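Local coordinates for Serine/threonine-protein kinase Tel1 (Chaetomium thermophilum, PDB 6SKY) that probably phosphorylates serine or threonine followed by glutamine in proteins such as histone H2A, as an ATP-dependent kinase of DNA-damage checkpoint signalling, at residues E1604-W1617 / W1632-S1644. Residues are numbered along the deposited sequence; the frame is centred on the assembly and turned at random.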
loop_
_atom_site.group_PDB
_atom_site.type_symbol
_atom_site.label_atom_id
_atom_site.label_comp_id
_atom_site.label_asym_id
_atom_site.label_seq_id
_atom_site.Cartn_x
_atom_site.Cartn_y
_atom_site.Cartn_z
ATOM N N GLU A 1604 -0.970 26.178 -39.974
ATOM C CA GLU A 1604 0.049 26.465 -38.974
ATOM C C GLU A 1604 -0.454 26.453 -37.539
ATOM O O GLU A 1604 0.372 26.376 -36.624
ATOM C CB GLU A 1604 0.698 27.826 -39.253
ATOM C CG GLU A 1604 -0.177 29.013 -38.940
ATOM C CD GLU A 1604 0.445 30.325 -39.374
ATOM O OE1 GLU A 1604 0.688 30.495 -40.587
ATOM O OE2 GLU A 1604 0.693 31.184 -38.502
ATOM N N THR A 1605 -1.755 26.526 -37.306
ATOM C CA THR A 1605 -2.321 26.497 -35.969
ATOM C C THR A 1605 -2.763 25.080 -35.634
ATOM O O THR A 1605 -2.978 24.250 -36.516
ATOM C CB THR A 1605 -3.502 27.466 -35.872
ATOM O OG1 THR A 1605 -3.133 28.717 -36.456
ATOM C CG2 THR A 1605 -3.892 27.715 -34.434
ATOM N N ASP A 1606 -2.868 24.799 -34.336
ATOM C CA ASP A 1606 -3.358 23.497 -33.906
ATOM C C ASP A 1606 -4.821 23.305 -34.270
ATOM O O ASP A 1606 -5.265 22.169 -34.470
ATOM C CB ASP A 1606 -3.163 23.335 -32.404
ATOM C CG ASP A 1606 -1.703 23.270 -32.009
ATOM O OD1 ASP A 1606 -0.976 24.263 -32.231
ATOM O OD2 ASP A 1606 -1.280 22.227 -31.471
ATOM N N GLU A 1607 -5.579 24.397 -34.377
ATOM C CA GLU A 1607 -6.995 24.296 -34.706
ATOM C C GLU A 1607 -7.213 24.020 -36.187
ATOM O O GLU A 1607 -8.083 23.219 -36.544
ATOM C CB GLU A 1607 -7.717 25.568 -34.286
ATOM C CG GLU A 1607 -7.720 25.786 -32.793
ATOM C CD GLU A 1607 -8.344 27.105 -32.405
ATOM O OE1 GLU A 1607 -8.910 27.779 -33.293
ATOM O OE2 GLU A 1607 -8.269 27.471 -31.213
ATOM N N ASP A 1608 -6.443 24.668 -37.061
ATOM C CA ASP A 1608 -6.497 24.319 -38.474
ATOM C C ASP A 1608 -6.181 22.849 -38.678
ATOM O O ASP A 1608 -6.835 22.169 -39.474
ATOM C CB ASP A 1608 -5.519 25.172 -39.273
ATOM C CG ASP A 1608 -5.462 26.594 -38.785
ATOM O OD1 ASP A 1608 -6.102 26.886 -37.756
ATOM O OD2 ASP A 1608 -4.780 27.419 -39.427
ATOM N N ALA A 1609 -5.185 22.339 -37.958
ATOM C CA ALA A 1609 -4.797 20.948 -38.120
ATOM C C ALA A 1609 -5.864 20.013 -37.581
ATOM O O ALA A 1609 -6.171 18.999 -38.208
ATOM C CB ALA A 1609 -3.459 20.697 -37.437
ATOM N N ILE A 1610 -6.456 20.335 -36.431
ATOM C CA ILE A 1610 -7.529 19.492 -35.912
ATOM C C ILE A 1610 -8.707 19.483 -36.874
ATOM O O ILE A 1610 -9.356 18.452 -37.077
ATOM C CB ILE A 1610 -7.949 19.952 -34.506
ATOM C CG1 ILE A 1610 -6.854 19.644 -33.494
ATOM C CG2 ILE A 1610 -9.212 19.254 -34.077
ATOM C CD1 ILE A 1610 -7.243 19.954 -32.085
ATOM N N LYS A 1611 -8.984 20.624 -37.502
ATOM C CA LYS A 1611 -10.115 20.711 -38.417
ATOM C C LYS A 1611 -9.861 19.939 -39.706
ATOM O O LYS A 1611 -10.754 19.247 -40.206
ATOM C CB LYS A 1611 -10.417 22.175 -38.717
ATOM C CG LYS A 1611 -11.489 22.382 -39.750
ATOM C CD LYS A 1611 -11.763 23.855 -39.978
ATOM C CE LYS A 1611 -12.896 24.043 -40.980
ATOM N NZ LYS A 1611 -13.268 25.473 -41.159
ATOM N N ASN A 1612 -8.654 20.030 -40.255
ATOM C CA ASN A 1612 -8.366 19.483 -41.570
ATOM C C ASN A 1612 -7.643 18.144 -41.544
ATOM O O ASN A 1612 -7.289 17.639 -42.610
ATOM C CB ASN A 1612 -7.540 20.484 -42.373
ATOM C CG ASN A 1612 -8.304 21.747 -42.674
ATOM O OD1 ASN A 1612 -9.443 21.698 -43.124
ATOM N ND2 ASN A 1612 -7.686 22.887 -42.420
ATOM N N GLY A 1613 -7.414 17.555 -40.371
ATOM C CA GLY A 1613 -6.657 16.318 -40.325
ATOM C C GLY A 1613 -7.351 15.159 -41.006
ATOM O O GLY A 1613 -6.710 14.363 -41.693
ATOM N N ALA A 1614 -8.664 15.038 -40.817
ATOM C CA ALA A 1614 -9.391 13.922 -41.409
ATOM C C ALA A 1614 -9.333 13.972 -42.926
ATOM O O ALA A 1614 -9.107 12.950 -43.585
ATOM C CB ALA A 1614 -10.837 13.933 -40.929
ATOM N N VAL A 1615 -9.497 15.162 -43.498
ATOM C CA VAL A 1615 -9.483 15.303 -44.946
ATOM C C VAL A 1615 -8.072 15.155 -45.490
ATOM O O VAL A 1615 -7.872 14.601 -46.573
ATOM C CB VAL A 1615 -10.110 16.645 -45.349
ATOM C CG1 VAL A 1615 -10.165 16.755 -46.838
ATOM C CG2 VAL A 1615 -11.494 16.758 -44.769
ATOM N N VAL A 1616 -7.068 15.632 -44.755
ATOM C CA VAL A 1616 -5.702 15.463 -45.235
ATOM C C VAL A 1616 -5.288 14.000 -45.192
ATOM O O VAL A 1616 -4.536 13.543 -46.052
ATOM C CB VAL A 1616 -4.738 16.354 -44.438
ATOM C CG1 VAL A 1616 -3.315 16.033 -44.791
ATOM C CG2 VAL A 1616 -5.018 17.797 -44.743
ATOM N N TRP A 1617 -5.776 13.233 -44.221
ATOM C CA TRP A 1617 -5.515 11.800 -44.255
ATOM C C TRP A 1617 -6.265 11.134 -45.397
ATOM O O TRP A 1617 -5.710 10.283 -46.097
ATOM C CB TRP A 1617 -5.893 11.142 -42.934
ATOM C CG TRP A 1617 -5.853 9.664 -43.041
ATOM C CD1 TRP A 1617 -6.904 8.810 -42.962
ATOM C CD2 TRP A 1617 -4.702 8.862 -43.296
ATOM N NE1 TRP A 1617 -6.479 7.522 -43.134
ATOM C CE2 TRP A 1617 -5.127 7.529 -43.341
ATOM C CE3 TRP A 1617 -3.348 9.142 -43.479
ATOM C CZ2 TRP A 1617 -4.250 6.481 -43.565
ATOM C CZ3 TRP A 1617 -2.486 8.107 -43.700
ATOM C CH2 TRP A 1617 -2.935 6.793 -43.741
ATOM N N TRP A 1632 4.265 16.722 -46.002
ATOM C CA TRP A 1632 3.340 17.752 -45.537
ATOM C C TRP A 1632 2.121 17.139 -44.851
ATOM O O TRP A 1632 1.659 17.638 -43.817
ATOM C CB TRP A 1632 2.930 18.633 -46.712
ATOM C CG TRP A 1632 1.949 19.685 -46.372
ATOM C CD1 TRP A 1632 2.210 20.901 -45.830
ATOM C CD2 TRP A 1632 0.538 19.626 -46.561
ATOM N NE1 TRP A 1632 1.048 21.599 -45.656
ATOM C CE2 TRP A 1632 0.005 20.835 -46.101
ATOM C CE3 TRP A 1632 -0.327 18.663 -47.067
ATOM C CZ2 TRP A 1632 -1.346 21.104 -46.135
ATOM C CZ3 TRP A 1632 -1.660 18.931 -47.096
ATOM C CH2 TRP A 1632 -2.163 20.140 -46.634
ATOM N N ALA A 1633 1.589 16.053 -45.406
ATOM C CA ALA A 1633 0.453 15.388 -44.786
ATOM C C ALA A 1633 0.828 14.800 -43.439
ATOM O O ALA A 1633 0.023 14.811 -42.505
ATOM C CB ALA A 1633 -0.085 14.300 -45.707
ATOM N N GLY A 1634 2.044 14.278 -43.318
ATOM C CA GLY A 1634 2.507 13.810 -42.027
ATOM C C GLY A 1634 2.643 14.927 -41.021
ATOM O O GLY A 1634 2.330 14.755 -39.851
ATOM N N ARG A 1635 3.113 16.086 -41.460
ATOM C CA ARG A 1635 3.204 17.220 -40.551
ATOM C C ARG A 1635 1.827 17.643 -40.054
ATOM O O ARG A 1635 1.648 17.935 -38.868
ATOM C CB ARG A 1635 3.907 18.374 -41.246
ATOM C CG ARG A 1635 4.575 19.325 -40.321
ATOM C CD ARG A 1635 4.792 20.628 -41.017
ATOM N NE ARG A 1635 6.173 20.835 -41.415
ATOM C CZ ARG A 1635 6.571 21.850 -42.170
ATOM N NH1 ARG A 1635 5.689 22.730 -42.609
ATOM N NH2 ARG A 1635 7.845 21.980 -42.489
ATOM N N VAL A 1636 0.831 17.645 -40.938
ATOM C CA VAL A 1636 -0.521 18.023 -40.532
ATOM C C VAL A 1636 -1.125 16.983 -39.596
ATOM O O VAL A 1636 -1.736 17.329 -38.578
ATOM C CB VAL A 1636 -1.399 18.252 -41.773
ATOM C CG1 VAL A 1636 -2.843 18.393 -41.384
ATOM C CG2 VAL A 1636 -0.940 19.479 -42.500
ATOM N N LEU A 1637 -0.969 15.697 -39.910
ATOM C CA LEU A 1637 -1.499 14.655 -39.035
ATOM C C LEU A 1637 -0.802 14.648 -37.685
ATOM O O LEU A 1637 -1.435 14.410 -36.653
ATOM C CB LEU A 1637 -1.355 13.291 -39.692
ATOM C CG LEU A 1637 -2.241 12.946 -40.874
ATOM C CD1 LEU A 1637 -1.840 11.595 -41.394
ATOM C CD2 LEU A 1637 -3.675 12.938 -40.449
ATOM N N GLY A 1638 0.506 14.893 -37.669
ATOM C CA GLY A 1638 1.226 14.925 -36.415
ATOM C C GLY A 1638 0.827 16.097 -35.553
ATOM O O GLY A 1638 0.703 15.964 -34.340
ATOM N N ARG A 1639 0.606 17.259 -36.164
ATOM C CA ARG A 1639 0.139 18.401 -35.393
ATOM C C ARG A 1639 -1.271 18.170 -34.865
ATOM O O ARG A 1639 -1.584 18.542 -33.732
ATOM C CB ARG A 1639 0.205 19.654 -36.247
ATOM C CG ARG A 1639 0.048 20.921 -35.478
ATOM C CD ARG A 1639 0.227 22.102 -36.385
ATOM N NE ARG A 1639 1.450 21.992 -37.167
ATOM C CZ ARG A 1639 2.626 22.458 -36.769
ATOM N NH1 ARG A 1639 2.736 23.068 -35.601
ATOM N NH2 ARG A 1639 3.691 22.316 -37.538
ATOM N N SER A 1640 -2.125 17.521 -35.652
ATOM C CA SER A 1640 -3.468 17.210 -35.179
ATOM C C SER A 1640 -3.446 16.243 -34.001
ATOM O O SER A 1640 -4.215 16.399 -33.047
ATOM C CB SER A 1640 -4.291 16.635 -36.323
ATOM O OG SER A 1640 -5.443 15.984 -35.836
ATOM N N PHE A 1641 -2.582 15.229 -34.049
ATOM C CA PHE A 1641 -2.524 14.271 -32.949
ATOM C C PHE A 1641 -1.866 14.880 -31.720
ATOM O O PHE A 1641 -2.275 14.602 -30.591
ATOM C CB PHE A 1641 -1.781 13.016 -33.385
ATOM C CG PHE A 1641 -1.764 11.932 -32.361
ATOM C CD1 PHE A 1641 -0.691 11.772 -31.520
ATOM C CD2 PHE A 1641 -2.814 11.060 -32.247
ATOM C CE1 PHE A 1641 -0.677 10.774 -30.593
ATOM C CE2 PHE A 1641 -2.795 10.060 -31.320
ATOM C CZ PHE A 1641 -1.728 9.919 -30.497
ATOM N N ALA A 1642 -0.848 15.710 -31.909
ATOM C CA ALA A 1642 -0.238 16.381 -30.778
ATOM C C ALA A 1642 -1.163 17.404 -30.153
ATOM O O ALA A 1642 -0.981 17.747 -28.985
ATOM C CB ALA A 1642 1.057 17.060 -31.202
ATOM N N ALA A 1643 -2.140 17.910 -30.894
ATOM C CA ALA A 1643 -3.077 18.858 -30.322
ATOM C C ALA A 1643 -4.339 18.215 -29.770
ATOM O O ALA A 1643 -5.010 18.835 -28.945
ATOM C CB ALA A 1643 -3.466 19.900 -31.362
ATOM N N SER A 1644 -4.688 17.006 -30.191
ATOM C CA SER A 1644 -5.930 16.419 -29.709
ATOM C C SER A 1644 -5.732 15.039 -29.112
ATOM O O SER A 1644 -6.525 14.605 -28.277
ATOM C CB SER A 1644 -6.950 16.334 -30.839
ATOM O OG SER A 1644 -6.538 15.416 -31.834
#
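Val-1616 sets its side chain down on helix 1632-1644 between Trp-1632, Ala-1633 and Val-1636. Its CB meets Val-1636 CG1. Its CG1, anti to the backbone N (chi1 172°), reaches Ala-1633 CB at 3.8 Å and also approaches Trp-1632 CZ3. Its CG2 meets Val-1636 CG1 at 4.0 Å and lies near Trp-1632 CH2. The valine crosses both the tryptophan and Val-1636 at about a right angle. Val-1636 CG2 sits over one face of the Trp-1632 ring, offset toward its rim. With both methyls gone, an alanine here would probably leave a gap over Ala-1633, beside Val-1636 and the Trp-1632 ring.

Next to this patch, Leu-1637 divides its two methyls between Trp-1617 and Gly-1613. Its CD1 touches Trp-1617 CE3 at 3.6 Å, and its CD2 lies 3.6 Å from Gly-1613 O. Small residues mark the middle of the crossing. Ser-1640 CB sits 3.6 Å from Ala-1609 O, and the CA atoms of Ile-1610 and Ser-1640 are 4.7 Å apart. Ala-1609 CB also rests against the CB and CG of Arg-1639. The guanidinium of that arginine runs on to a salt bridge with Asp-2095.

At the far end, Ile-1610 CD1 touches both Ala-1643 CB and Ser-1644 CB. Ser-1644 OG donates a 2.8 Å hydrogen bond to Ser-1640 O, one turn back in its own helix. Asp-1606 packs its CB against Ala-1643 CB, while its OD2 forms a salt bridge with Arg-2115 of helix 2102-2119.

The axes of segments 1606-1617 and 1632-1644 approach to 8.0 Å, with a signed crossing angle of -116°. This is close packing of two successive helices in the alpha-solenoid part of a PIKK-family kinase, away from the nucleotide and magnesium site.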